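Local coordinates for protein Baccell_00856 (Bacteroides cellulosilyticus DSM 14838, PDB 5MVH) that probably cleaves rhamnose-containing glycans as a beta-propeller glycoside hydrolase, at residues Thr76-Gln81 with Thr124-Asp129; Gly151-Phe156 with His172-Glu177; Arg310-Arg315 with Gly367-Thr372; Val356-Ala361 with Leu423-Pro428. All blocks are in the same frame, centred on the assembly; numbering follows the deposited sequence.

Contact 1. Residues Thr76-Gln81 with Thr124-Asp129; sequences TLKRTQ and TLELGD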
loop_
_atom_site.group_PDB
_atom_site.type_symbol
_atom_site.label_atom_id
_atom_site.label_comp_id
_atom_site.label_asym_id
_atom_site.label_seq_id
_atom_site.Cartn_x
_atom_site.Cartn_y
_atom_site.Cartn_z
ATOM N N THR A 76 11.032 -19.291 -9.459
ATOM C CA THR A 76 12.222 -19.674 -8.737
ATOM C C THR A 76 12.139 -19.056 -7.349
ATOM O O THR A 76 12.062 -17.838 -7.233
ATOM C CB THR A 76 13.486 -19.188 -9.473
ATOM O OG1 THR A 76 13.595 -19.868 -10.722
ATOM C CG2 THR A 76 14.748 -19.479 -8.700
ATOM N N LEU A 77 12.173 -19.893 -6.313
ATOM C CA LEU A 77 12.064 -19.438 -4.921
ATOM C C LEU A 77 13.394 -19.565 -4.176
ATOM O O LEU A 77 14.229 -20.427 -4.489
ATOM C CB LEU A 77 10.983 -20.229 -4.177
ATOM C CG LEU A 77 9.600 -20.276 -4.819
ATOM C CD1 LEU A 77 8.673 -21.187 -4.047
ATOM C CD2 LEU A 77 9.005 -18.871 -4.888
ATOM N N LYS A 78 13.587 -18.682 -3.210
ATOM C CA LYS A 78 14.741 -18.717 -2.316
ATOM C C LYS A 78 14.251 -18.483 -0.910
ATOM O O LYS A 78 13.608 -17.444 -0.630
ATOM C CB LYS A 78 15.733 -17.628 -2.696
ATOM C CG LYS A 78 16.838 -17.380 -1.671
ATOM C CD LYS A 78 17.862 -18.506 -1.655
ATOM C CE LYS A 78 19.080 -18.088 -0.848
ATOM N NZ LYS A 78 19.861 -19.264 -0.424
ATOM N N ARG A 79 14.559 -19.421 -0.010
ATOM C CA ARG A 79 14.291 -19.203 1.401
ATOM C C ARG A 79 15.513 -18.484 1.941
ATOM O O ARG A 79 16.603 -19.044 1.947
ATOM C CB ARG A 79 14.046 -20.513 2.156
ATOM C CG ARG A 79 13.263 -20.293 3.441
ATOM C CD ARG A 79 13.137 -21.552 4.268
ATOM N NE ARG A 79 14.400 -21.866 4.923
ATOM C CZ ARG A 79 14.594 -22.817 5.840
ATOM N NH1 ARG A 79 13.600 -23.604 6.279
ATOM N NH2 ARG A 79 15.824 -22.978 6.324
ATOM N N THR A 80 15.332 -17.250 2.405
ATOM C CA THR A 80 16.452 -16.415 2.829
ATOM C C THR A 80 16.880 -16.788 4.240
ATOM O O THR A 80 16.273 -17.647 4.879
ATOM C CB THR A 80 16.109 -14.917 2.780
ATOM O OG1 THR A 80 15.201 -14.589 3.843
ATOM C CG2 THR A 80 15.494 -14.552 1.398
ATOM N N GLN A 81 17.907 -16.106 4.722
ATOM C CA GLN A 81 18.432 -16.325 6.080
ATOM C C GLN A 81 17.575 -15.763 7.205
ATOM O O GLN A 81 17.879 -16.000 8.393
ATOM C CB GLN A 81 19.849 -15.731 6.190
ATOM C CG GLN A 81 20.006 -14.219 6.066
ATOM C CD GLN A 81 20.208 -13.742 4.635
ATOM O OE1 GLN A 81 19.517 -14.188 3.735
ATOM N NE2 GLN A 81 21.123 -12.815 4.436
ATOM N N THR A 124 18.900 -10.775 -8.410
ATOM C CA THR A 124 19.322 -12.035 -7.785
ATOM C C THR A 124 18.695 -12.202 -6.406
ATOM O O THR A 124 18.652 -11.248 -5.628
ATOM C CB THR A 124 20.859 -12.096 -7.681
ATOM O OG1 THR A 124 21.427 -11.886 -8.978
ATOM C CG2 THR A 124 21.321 -13.453 -7.104
ATOM N N LEU A 125 18.225 -13.409 -6.106
ATOM C CA LEU A 125 17.566 -13.699 -4.827
ATOM C C LEU A 125 18.580 -14.122 -3.775
ATOM O O LEU A 125 18.597 -15.272 -3.319
ATOM C CB LEU A 125 16.506 -14.782 -4.985
ATOM C CG LEU A 125 15.545 -14.590 -6.158
ATOM C CD1 LEU A 125 14.510 -15.688 -6.144
ATOM C CD2 LEU A 125 14.882 -13.212 -6.103
ATOM N N GLU A 126 19.452 -13.207 -3.435
ATOM C CA GLU A 126 20.463 -13.423 -2.410
ATOM C C GLU A 126 20.535 -12.138 -1.626
ATOM O O GLU A 126 20.918 -11.109 -2.191
ATOM C CB GLU A 126 21.815 -13.706 -3.080
ATOM C CG GLU A 126 22.923 -14.092 -2.110
ATOM C CD GLU A 126 22.717 -15.484 -1.549
ATOM O OE1 GLU A 126 22.674 -15.633 -0.319
ATOM O OE2 GLU A 126 22.608 -16.438 -2.346
ATOM N N LEU A 127 20.177 -12.164 -0.340
ATOM C CA LEU A 127 20.235 -10.950 0.465
ATOM C C LEU A 127 21.521 -10.838 1.253
ATOM O O LEU A 127 21.997 -11.813 1.835
ATOM C CB LEU A 127 19.049 -10.856 1.424
ATOM C CG LEU A 127 17.687 -10.923 0.725
ATOM C CD1 LEU A 127 16.577 -10.957 1.759
ATOM C CD2 LEU A 127 17.507 -9.754 -0.232
ATOM N N GLY A 128 22.049 -9.620 1.326
ATOM C CA GLY A 128 23.142 -9.324 2.219
ATOM C C GLY A 128 22.667 -9.215 3.651
ATOM O O GLY A 128 21.485 -9.457 3.969
ATOM N N ASP A 129 23.598 -8.818 4.510
ATOM C CA ASP A 129 23.334 -8.570 5.935
ATOM C C ASP A 129 22.395 -7.397 6.124
ATOM O O ASP A 129 22.343 -6.530 5.278
ATOM C CB ASP A 129 24.636 -8.194 6.679
ATOM C CG ASP A 129 25.629 -9.326 6.763
ATOM O OD1 ASP A 129 25.193 -10.501 6.764
ATOM O OD2 ASP A 129 26.860 -9.021 6.870
HETATM O O HOH W 1 23.042 -12.229 6.553
HETATM O O HOH W 2 19.424 -14.605 1.026
#

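Contact 2. Residues Gly151-Phe156 with His172-Glu177; sequences GGDLLF and HYSVKE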
loop_
_atom_site.group_PDB
_atom_site.type_symbol
_atom_site.label_atom_id
_atom_site.label_comp_id
_atom_site.label_asym_id
_atom_site.label_seq_id
_atom_site.Cartn_x
_atom_site.Cartn_y
_atom_site.Cartn_z
ATOM N N GLY A 151 15.048 8.112 -12.592
ATOM C CA GLY A 151 16.486 7.841 -12.675
ATOM C C GLY A 151 16.929 6.543 -12.006
ATOM O O GLY A 151 18.131 6.325 -11.806
ATOM N N GLY A 152 15.977 5.677 -11.670
ATOM C CA GLY A 152 16.266 4.440 -10.956
ATOM C C GLY A 152 16.488 4.586 -9.467
ATOM O O GLY A 152 16.933 3.625 -8.843
ATOM N N ASP A 153 16.198 5.760 -8.894
ATOM C CA ASP A 153 16.359 6.011 -7.448
ATOM C C ASP A 153 15.158 5.445 -6.698
ATOM O O ASP A 153 14.205 5.013 -7.331
ATOM C CB ASP A 153 16.498 7.510 -7.164
ATOM C CG ASP A 153 17.877 8.066 -7.549
ATOM O OD1 ASP A 153 18.761 7.282 -7.920
ATOM O OD2 ASP A 153 18.054 9.308 -7.474
ATOM N N LEU A 154 15.227 5.430 -5.360
ATOM C CA LEU A 154 14.117 4.961 -4.531
ATOM C C LEU A 154 13.762 5.926 -3.443
ATOM O O LEU A 154 14.612 6.673 -2.948
ATOM C CB LEU A 154 14.391 3.582 -3.887
ATOM C CG LEU A 154 14.633 2.340 -4.773
ATOM C CD1 LEU A 154 14.939 1.122 -3.897
ATOM C CD2 LEU A 154 13.444 2.036 -5.679
ATOM N N LEU A 155 12.488 5.843 -3.049
ATOM C CA LEU A 155 11.965 6.479 -1.864
ATOM C C LEU A 155 11.649 5.390 -0.840
ATOM O O LEU A 155 11.133 4.313 -1.188
ATOM C CB LEU A 155 10.700 7.255 -2.204
ATOM C CG LEU A 155 10.298 8.339 -1.233
ATOM C CD1 LEU A 155 11.100 9.630 -1.435
ATOM C CD2 LEU A 155 8.796 8.601 -1.392
ATOM N N PHE A 156 11.985 5.671 0.415
ATOM C CA PHE A 156 11.537 4.849 1.531
ATOM C C PHE A 156 10.803 5.715 2.501
ATOM O O PHE A 156 11.242 6.822 2.808
ATOM C CB PHE A 156 12.720 4.193 2.210
ATOM C CG PHE A 156 12.355 3.191 3.301
ATOM C CD1 PHE A 156 11.809 1.949 3.001
ATOM C CD2 PHE A 156 12.639 3.479 4.610
ATOM C CE1 PHE A 156 11.573 1.014 3.993
ATOM C CE2 PHE A 156 12.394 2.558 5.613
ATOM C CZ PHE A 156 11.848 1.330 5.308
ATOM N N HIS A 172 15.613 8.999 0.587
ATOM C CA HIS A 172 15.855 8.907 -0.855
ATOM C C HIS A 172 17.101 8.065 -1.053
ATOM O O HIS A 172 18.138 8.388 -0.453
ATOM C CB HIS A 172 16.145 10.297 -1.438
ATOM C CG HIS A 172 16.671 10.281 -2.846
ATOM N ND1 HIS A 172 15.946 10.763 -3.907
ATOM C CD2 HIS A 172 17.876 9.917 -3.356
ATOM C CE1 HIS A 172 16.652 10.644 -5.021
ATOM N NE2 HIS A 172 17.830 10.142 -4.712
ATOM N N TYR A 173 17.013 7.026 -1.877
ATOM C CA TYR A 173 18.186 6.249 -2.282
ATOM C C TYR A 173 18.707 6.712 -3.616
ATOM O O TYR A 173 17.977 6.672 -4.616
ATOM C CB TYR A 173 17.839 4.787 -2.400
ATOM C CG TYR A 173 18.984 3.875 -2.712
ATOM C CD1 TYR A 173 19.986 3.631 -1.759
ATOM C CD2 TYR A 173 19.051 3.197 -3.917
ATOM C CE1 TYR A 173 21.027 2.760 -2.026
ATOM C CE2 TYR A 173 20.091 2.313 -4.182
ATOM C CZ TYR A 173 21.067 2.098 -3.234
ATOM O OH TYR A 173 22.106 1.229 -3.483
ATOM N N SER A 174 19.969 7.134 -3.648
ATOM C CA SER A 174 20.619 7.382 -4.917
ATOM C C SER A 174 21.260 6.084 -5.391
ATOM O O SER A 174 22.211 5.600 -4.770
ATOM C CB SER A 174 21.675 8.489 -4.800
ATOM O OG SER A 174 22.562 8.388 -5.900
ATOM N N VAL A 175 20.751 5.535 -6.493
ATOM C CA VAL A 175 21.292 4.315 -7.080
ATOM C C VAL A 175 22.734 4.471 -7.611
ATOM O O VAL A 175 23.542 3.548 -7.515
ATOM C CB VAL A 175 20.353 3.729 -8.164
ATOM C CG1 VAL A 175 20.277 4.614 -9.414
ATOM C CG2 VAL A 175 20.757 2.296 -8.520
ATOM N N LYS A 176 23.060 5.633 -8.158
ATOM C CA LYS A 176 24.433 5.905 -8.571
ATOM C C LYS A 176 25.400 5.914 -7.378
ATOM O O LYS A 176 26.440 5.273 -7.414
ATOM C CB LYS A 176 24.502 7.226 -9.365
ATOM N N GLU A 177 25.036 6.609 -6.306
ATOM C CA GLU A 177 25.915 6.767 -5.157
ATOM C C GLU A 177 25.859 5.546 -4.226
ATOM O O GLU A 177 26.703 5.426 -3.341
ATOM C CB GLU A 177 25.565 8.030 -4.341
ATOM C CG GLU A 177 25.319 9.335 -5.118
ATOM C CD GLU A 177 26.533 9.853 -5.845
ATOM O OE1 GLU A 177 27.620 9.882 -5.227
ATOM O OE2 GLU A 177 26.405 10.228 -7.041
HETATM O O HOH W 3 21.306 7.954 -8.836
#

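Contact 3. Residues Arg310-Arg315 with Gly367-Thr372; sequences RQVSNR and GKWTFT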
loop_
_atom_site.group_PDB
_atom_site.type_symbol
_atom_site.label_atom_id
_atom_site.label_comp_id
_atom_site.label_asym_id
_atom_site.label_seq_id
_atom_site.Cartn_x
_atom_site.Cartn_y
_atom_site.Cartn_z
ATOM N N ARG A 310 -17.153 9.685 -4.127
ATOM C CA ARG A 310 -18.305 8.873 -4.529
ATOM C C ARG A 310 -18.321 7.542 -3.806
ATOM O O ARG A 310 -17.268 6.955 -3.503
ATOM C CB ARG A 310 -18.311 8.565 -6.032
ATOM C CG ARG A 310 -18.397 9.769 -6.944
ATOM C CD ARG A 310 -19.795 10.374 -7.006
ATOM N NE ARG A 310 -19.807 11.539 -7.897
ATOM C CZ ARG A 310 -19.372 12.761 -7.580
ATOM N NH1 ARG A 310 -18.872 13.021 -6.382
ATOM N NH2 ARG A 310 -19.422 13.746 -8.483
ATOM N N GLN A 311 -19.531 7.049 -3.585
ATOM C CA GLN A 311 -19.713 5.723 -3.016
ATOM C C GLN A 311 -19.587 4.676 -4.122
ATOM O O GLN A 311 -20.238 4.793 -5.181
ATOM C CB GLN A 311 -21.051 5.662 -2.282
ATOM C CG GLN A 311 -21.279 4.401 -1.503
ATOM C CD GLN A 311 -22.595 4.436 -0.733
ATOM O OE1 GLN A 311 -22.848 5.373 0.009
ATOM N NE2 GLN A 311 -23.413 3.381 -0.872
ATOM N N VAL A 312 -18.737 3.666 -3.896
ATOM C CA VAL A 312 -18.491 2.592 -4.868
ATOM C C VAL A 312 -19.431 1.408 -4.631
ATOM O O VAL A 312 -20.036 0.890 -5.561
ATOM C CB VAL A 312 -17.017 2.124 -4.785
ATOM C CG1 VAL A 312 -16.732 0.861 -5.625
ATOM C CG2 VAL A 312 -16.100 3.284 -5.129
ATOM N N SER A 313 -19.544 0.984 -3.374
ATOM C CA SER A 313 -20.293 -0.214 -3.033
ATOM C C SER A 313 -21.770 0.096 -2.718
ATOM O O SER A 313 -22.184 1.261 -2.602
ATOM C CB SER A 313 -19.640 -0.878 -1.825
ATOM O OG SER A 313 -19.571 -0.005 -0.718
ATOM N N ASN A 314 -22.541 -0.974 -2.577
ATOM C CA ASN A 314 -23.930 -0.890 -2.174
ATOM C C ASN A 314 -24.200 -1.943 -1.107
ATOM O O ASN A 314 -25.005 -2.891 -1.285
ATOM C CB ASN A 314 -24.848 -1.056 -3.384
ATOM C CG ASN A 314 -26.287 -0.756 -3.047
ATOM O OD1 ASN A 314 -26.571 0.015 -2.125
ATOM N ND2 ASN A 314 -27.202 -1.379 -3.764
ATOM N N ARG A 315 -23.484 -1.788 -0.011
ATOM C CA ARG A 315 -23.529 -2.753 1.092
ATOM C C ARG A 315 -24.780 -2.567 1.947
ATOM O O ARG A 315 -25.407 -1.512 1.939
ATOM C CB ARG A 315 -22.280 -2.645 1.963
ATOM C CG ARG A 315 -20.961 -2.701 1.165
ATOM C CD ARG A 315 -19.741 -2.675 2.086
ATOM N NE ARG A 315 -19.670 -3.904 2.853
ATOM C CZ ARG A 315 -20.079 -4.103 4.116
ATOM N NH1 ARG A 315 -20.584 -3.124 4.865
ATOM N NH2 ARG A 315 -19.971 -5.319 4.624
ATOM N N GLY A 367 -19.948 7.004 -12.636
ATOM C CA GLY A 367 -20.270 6.228 -11.443
ATOM C C GLY A 367 -21.194 5.055 -11.674
ATOM O O GLY A 367 -22.037 4.769 -10.842
ATOM N N LYS A 368 -21.045 4.389 -12.813
ATOM C CA LYS A 368 -21.680 3.098 -13.054
ATOM C C LYS A 368 -20.612 2.038 -12.729
ATOM O O LYS A 368 -19.629 1.927 -13.454
ATOM C CB LYS A 368 -22.117 2.990 -14.518
ATOM N N TRP A 369 -20.809 1.303 -11.634
ATOM C CA TRP A 369 -19.880 0.260 -11.196
ATOM C C TRP A 369 -20.455 -1.117 -11.459
ATOM O O TRP A 369 -21.647 -1.332 -11.272
ATOM C CB TRP A 369 -19.575 0.375 -9.704
ATOM C CG TRP A 369 -18.877 1.630 -9.378
ATOM C CD1 TRP A 369 -19.452 2.832 -9.062
ATOM C CD2 TRP A 369 -17.463 1.838 -9.327
ATOM N NE1 TRP A 369 -18.480 3.776 -8.823
ATOM C CE2 TRP A 369 -17.251 3.191 -8.986
ATOM C CE3 TRP A 369 -16.351 1.015 -9.554
ATOM C CZ2 TRP A 369 -15.976 3.737 -8.869
ATOM C CZ3 TRP A 369 -15.088 1.563 -9.421
ATOM C CH2 TRP A 369 -14.912 2.916 -9.102
ATOM N N THR A 370 -19.610 -2.044 -11.898
ATOM C CA THR A 370 -19.953 -3.471 -11.940
ATOM C C THR A 370 -19.156 -4.198 -10.872
ATOM O O THR A 370 -18.070 -3.756 -10.503
ATOM C CB THR A 370 -19.623 -4.094 -13.306
ATOM O OG1 THR A 370 -18.236 -3.930 -13.597
ATOM C CG2 THR A 370 -20.433 -3.441 -14.404
ATOM N N PHE A 371 -19.685 -5.316 -10.393
ATOM C CA PHE A 371 -19.034 -6.098 -9.356
ATOM C C PHE A 371 -18.857 -7.506 -9.864
ATOM O O PHE A 371 -19.795 -8.100 -10.401
ATOM C CB PHE A 371 -19.842 -6.075 -8.066
ATOM C CG PHE A 371 -20.135 -4.682 -7.586
ATOM C CD1 PHE A 371 -21.276 -4.024 -8.008
ATOM C CD2 PHE A 371 -19.219 -3.991 -6.796
ATOM C CE1 PHE A 371 -21.530 -2.722 -7.598
ATOM C CE2 PHE A 371 -19.471 -2.691 -6.379
ATOM C CZ PHE A 371 -20.632 -2.058 -6.776
ATOM N N THR A 372 -17.645 -8.019 -9.722
ATOM C CA THR A 372 -17.295 -9.332 -10.230
ATOM C C THR A 372 -16.395 -10.007 -9.202
ATOM O O THR A 372 -15.459 -9.377 -8.696
ATOM C CB THR A 372 -16.531 -9.251 -11.569
ATOM O OG1 THR A 372 -15.296 -8.562 -11.366
ATOM C CG2 THR A 372 -17.302 -8.523 -12.648
#

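Contact 4. Residues Val356-Ala361 with Leu423-Pro428; sequences VSLAHA and LEVVKP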
loop_
_atom_site.group_PDB
_atom_site.type_symbol
_atom_site.label_atom_id
_atom_site.label_comp_id
_atom_site.label_asym_id
_atom_site.label_seq_id
_atom_site.Cartn_x
_atom_site.Cartn_y
_atom_site.Cartn_z
ATOM N N VAL A 356 -11.979 -12.681 -3.425
ATOM C CA VAL A 356 -11.352 -11.546 -4.083
ATOM C C VAL A 356 -12.418 -10.967 -4.997
ATOM O O VAL A 356 -12.954 -11.699 -5.816
ATOM C CB VAL A 356 -10.143 -11.972 -4.933
ATOM C CG1 VAL A 356 -9.589 -10.758 -5.702
ATOM C CG2 VAL A 356 -9.093 -12.642 -4.030
ATOM N N SER A 357 -12.702 -9.668 -4.877
ATOM C CA SER A 357 -13.740 -9.018 -5.682
ATOM C C SER A 357 -13.206 -7.780 -6.391
ATOM O O SER A 357 -12.231 -7.141 -5.937
ATOM C CB SER A 357 -14.920 -8.630 -4.818
ATOM O OG SER A 357 -15.541 -9.791 -4.308
ATOM N N LEU A 358 -13.853 -7.490 -7.518
ATOM C CA LEU A 358 -13.555 -6.362 -8.373
ATOM C C LEU A 358 -14.791 -5.489 -8.516
ATOM O O LEU A 358 -15.860 -5.965 -8.935
ATOM C CB LEU A 358 -13.109 -6.819 -9.758
ATOM C CG LEU A 358 -13.005 -5.750 -10.849
ATOM C CD1 LEU A 358 -11.988 -4.693 -10.481
ATOM C CD2 LEU A 358 -12.697 -6.387 -12.206
ATOM N N ALA A 359 -14.624 -4.214 -8.171
ATOM C CA ALA A 359 -15.572 -3.173 -8.527
ATOM C C ALA A 359 -14.927 -2.409 -9.680
ATOM O O ALA A 359 -13.821 -1.889 -9.537
ATOM C CB ALA A 359 -15.834 -2.260 -7.333
ATOM N N HIS A 360 -15.583 -2.377 -10.840
ATOM C CA HIS A 360 -14.992 -1.781 -12.039
ATOM C C HIS A 360 -15.866 -0.656 -12.547
ATOM O O HIS A 360 -17.076 -0.823 -12.593
ATOM C CB HIS A 360 -14.805 -2.833 -13.134
ATOM C CG HIS A 360 -14.267 -2.286 -14.417
ATOM N ND1 HIS A 360 -15.081 -1.928 -15.467
ATOM C CD2 HIS A 360 -12.994 -2.044 -14.828
ATOM C CE1 HIS A 360 -14.341 -1.480 -16.470
ATOM N NE2 HIS A 360 -13.068 -1.546 -16.112
ATOM N N ALA A 361 -15.252 0.482 -12.915
ATOM C CA ALA A 361 -15.961 1.576 -13.548
ATOM C C ALA A 361 -15.300 1.860 -14.878
ATOM O O ALA A 361 -14.090 2.061 -14.937
ATOM C CB ALA A 361 -15.929 2.813 -12.671
ATOM N N LEU A 423 -2.545 -13.370 -9.309
ATOM C CA LEU A 423 -3.764 -13.361 -10.100
ATOM C C LEU A 423 -3.795 -12.164 -11.035
ATOM O O LEU A 423 -3.747 -11.009 -10.565
ATOM C CB LEU A 423 -4.967 -13.336 -9.159
ATOM C CG LEU A 423 -6.353 -13.279 -9.793
ATOM C CD1 LEU A 423 -6.525 -14.387 -10.813
ATOM C CD2 LEU A 423 -7.402 -13.382 -8.704
ATOM N N GLU A 424 -3.863 -12.412 -12.350
ATOM C CA GLU A 424 -4.008 -11.316 -13.318
ATOM C C GLU A 424 -5.487 -10.966 -13.411
ATOM O O GLU A 424 -6.348 -11.862 -13.479
ATOM C CB GLU A 424 -3.388 -11.600 -14.731
ATOM C CG GLU A 424 -3.662 -10.454 -15.765
ATOM C CD GLU A 424 -2.555 -10.141 -16.779
ATOM O OE1 GLU A 424 -1.567 -10.898 -16.889
ATOM O OE2 GLU A 424 -2.658 -9.098 -17.498
ATOM N N VAL A 425 -5.756 -9.658 -13.415
ATOM C CA VAL A 425 -7.101 -9.100 -13.465
ATOM C C VAL A 425 -7.266 -8.278 -14.737
ATOM O O VAL A 425 -6.397 -7.484 -15.068
ATOM C CB VAL A 425 -7.358 -8.185 -12.257
ATOM C CG1 VAL A 425 -8.788 -7.607 -12.292
ATOM C CG2 VAL A 425 -7.069 -8.949 -10.962
ATOM N N VAL A 426 -8.386 -8.482 -15.433
ATOM C CA VAL A 426 -8.727 -7.719 -16.660
ATOM C C VAL A 426 -10.123 -7.122 -16.525
ATOM O O VAL A 426 -10.851 -7.443 -15.582
ATOM C CB VAL A 426 -8.607 -8.570 -17.950
ATOM C CG1 VAL A 426 -7.172 -9.046 -18.132
ATOM C CG2 VAL A 426 -9.580 -9.761 -17.950
ATOM N N LYS A 427 -10.479 -6.199 -17.416
ATOM C CA LYS A 427 -11.808 -5.609 -17.336
ATOM C C LYS A 427 -12.852 -6.712 -17.598
ATOM O O LYS A 427 -12.555 -7.696 -18.286
ATOM C CB LYS A 427 -11.967 -4.417 -18.286
ATOM C CG LYS A 427 -11.986 -4.758 -19.756
ATOM C CD LYS A 427 -12.098 -3.510 -20.622
ATOM C CE LYS A 427 -11.737 -3.889 -22.038
ATOM N NZ LYS A 427 -11.920 -2.762 -22.989
ATOM N N PRO A 428 -14.045 -6.586 -16.995
ATOM C CA PRO A 428 -15.081 -7.603 -17.138
ATOM C C PRO A 428 -15.883 -7.451 -18.433
ATOM O O PRO A 428 -15.799 -6.408 -19.092
ATOM C CB PRO A 428 -15.954 -7.365 -15.909
ATOM C CG PRO A 428 -15.855 -5.886 -15.687
ATOM C CD PRO A 428 -14.437 -5.537 -16.030
#

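Contact 1. Residues Thr76-Gln81 with Thr124-Asp129
Lys-78 lies along Leu-125, and Gln-81 grips the backbone of Leu-127. The lysine begins with Lys-78 CB against Leu-125 CB, 3.7 Å away. Lys-78 CG is anti to the backbone N (chi1 168°), which brings it to 3.2 Å from Leu-125 O. CD and CE continue past the same oxygen, and the bend at chi2 carries the tip toward Glu-126. Lys-78 NZ stops 4.4 Å from Glu-126 OE2, beyond a salt bridge, though the opposite charges probably attract weakly.

Gln-81 gives the direct polar link. Gln-81 NE2 donates to Leu-127 O over 2.9 Å, nearly straight at 167°. The acceptor lies in the amide plane of Gln-81, yet the donor stands above the carbonyl plane. NE2 also donates to a water bound to Asp-129 OD1. OE1 accepts from a second water, which takes the N-H of Leu-127. Bonds at both ends fix the amide's rotation.

Between Lys-78 and Gln-81, Thr-80 CG2 packs on Leu-127 CD1 at 3.8 Å. Thr-80 OG1 bonds to Leu-63 O. Leu-125, centre of an inverse gamma turn, and Leu-127 also touch strands 62-69 and 103-107. The loop after strand 116-118 thus meets strand 76-80, the edge of a four-stranded propeller sheet.

Contact 2. Residues Gly151-Phe156 with His172-Glu177
Asp-153 reaches across to both His-172 and Val-175, using a different carboxylate oxygen for each. Asp-153 OD1 accepts from Val-175 N over 3.0 Å, close to straight at 164°. The donor comes in from above the carboxylate plane. Val-175 CG1 packs 3.4 Å from Asp-153 OD1 and also meets the carbonyls of Gly-151 and Gly-152. Asp-153 OD2 takes a weak, bent bond from His-172 NE2 at 2.9 Å. It sits at the edge of the imidazole, near the ring plane, while the carboxylate is turned 81° against that ring. CG of Asp-153 lies beside its own backbone N (chi1 -75°), a setting that lets the two oxygens serve the two partners.

Next to this cluster the backbones pair. Leu-154 N donates to Tyr-173 O, and Tyr-173 N to Leu-154 O at 2.7 Å, an antiparallel hydrogen-bonded pair. This is the end of the beta hairpin 154-160/167-174, the two middle strands of a four-stranded sheet in the beta-propeller. Leu-155 and His-172 form the following non-hydrogen-bonded pair.

Further out, a water donates to OD1 and accepts from Lys-176 N. Ser-174 OG accepts from Glu-177 N, an ST motif that shapes the chain leaving the strand. Tyr-173 is placed by Arg-118, bonded to its OH, and by an edge-to-face meeting with His-104.

Contact 3. Residues Arg310-Arg315 with Gly367-Thr372
Gln-311 NE2 donates to Ser-313 O over 3.0 Å at 165°, bracing the loop around Val-312 that faces Trp-369 and Phe-371. The acceptor lies in the amide plane of the glutamine. Ser-313 OG bonds to Gln-296, which ties this loop to strand 296-302. No hydrogen bond joins the two segments themselves. Instead, Phe-371 turns its ring edge to the loop backbone. Phe-371 CZ comes to 3.2 Å from Val-312 O, and the oxygen sits near the ring plane.

The valine side chain makes the main apolar contact. Val-312 CG1 stands over the six-membered ring of Trp-369, 3.9 Å from its centroid and 13° off the normal, a CH-pi contact. The other branch, Val-312 CG2, touches Trp-369 CZ2 at 3.8 Å. A chi1 of 172° sets CG1 opposite the valine's own N and CG2 beside that N, and both methyls meet the same indole face. Were the tryptophan an alanine, that face would be gone, and a gap would probably open beneath both valine methyls.

Trp-369 also touches Ile-343, Tyr-345 and Ala-361 of its own sheet. Val-312 in turn touches Ile-299 of strand 296-302. The loop just after strand 307-311 thus packs on the next sheet, at strand 369-373, a junction between successive blades of a beta-propeller.

Contact 4. Residues Val356-Ala361 with Leu423-Pro428
His-360 and Pro-428 form the close part of this contact, with Pro-428 CD over one imidazole face. Pro-428 CD comes to 3.6 Å of His-360 CG. It lies 3.8 Å from the His-360 ring centroid and 17° off the normal, so this is a CH-pi contact set somewhat toward the rim. A chi1 of 177° turns the imidazole away from its own backbone N and swings it out from strand 357-361 toward the tail. NE2 is bonded to Glu-342, and this also fixes how the ring is turned. Phe-344 meets the imidazole edge-to-face. With a leucine here instead of the histidine, the flat face under Pro-428 would be lost and Glu-342 would probably be left without this hydrogen-bond partner.

The two segments belong to neighbouring sheets of the beta-propeller. Strand 418-425 pairs with strand 23-29 near the N terminus, and so both chain ends share one sheet, the ring closure known as molecular velcro.

Buried apolar groups continue inward from the proline. Leu-358 CD2 touches Val-425 CG1 at 4.1 Å. The same Leu-358 CD2 lies 4.0 Å from Val-426 O.

The outer side is sparser. Of Lys-427, CB alone comes near the histidine, 3.8 Å from His-360 NE2; its side chain also touches Glu-342. The CB of Val-426 points away from strand 357-361, and both residues are exposed.

How the contacts relate
From the N terminus, contact 1 closes first, bringing the loop after strand 116-118 back onto strand 76-80. Contact 2 follows in series and closes the short hairpin of strands 154-160 and 167-174. The chain then opens contact 3 at 310-315. Before 367-372 closes it, 356-361 opens contact 4, which ends at 423-428, so these two cross. They also touch: Thr-372 O and Leu-358 N lie 2.7 Å apart, a probable hydrogen bond between adjacent strands. Together contacts 3 and 4 link the sheet holding strands 357-361 and 369-373 to the sheets before and after it. Contacts 1 and 3 lie on opposite sides of the chain's centre, their own centres about 41 Å apart.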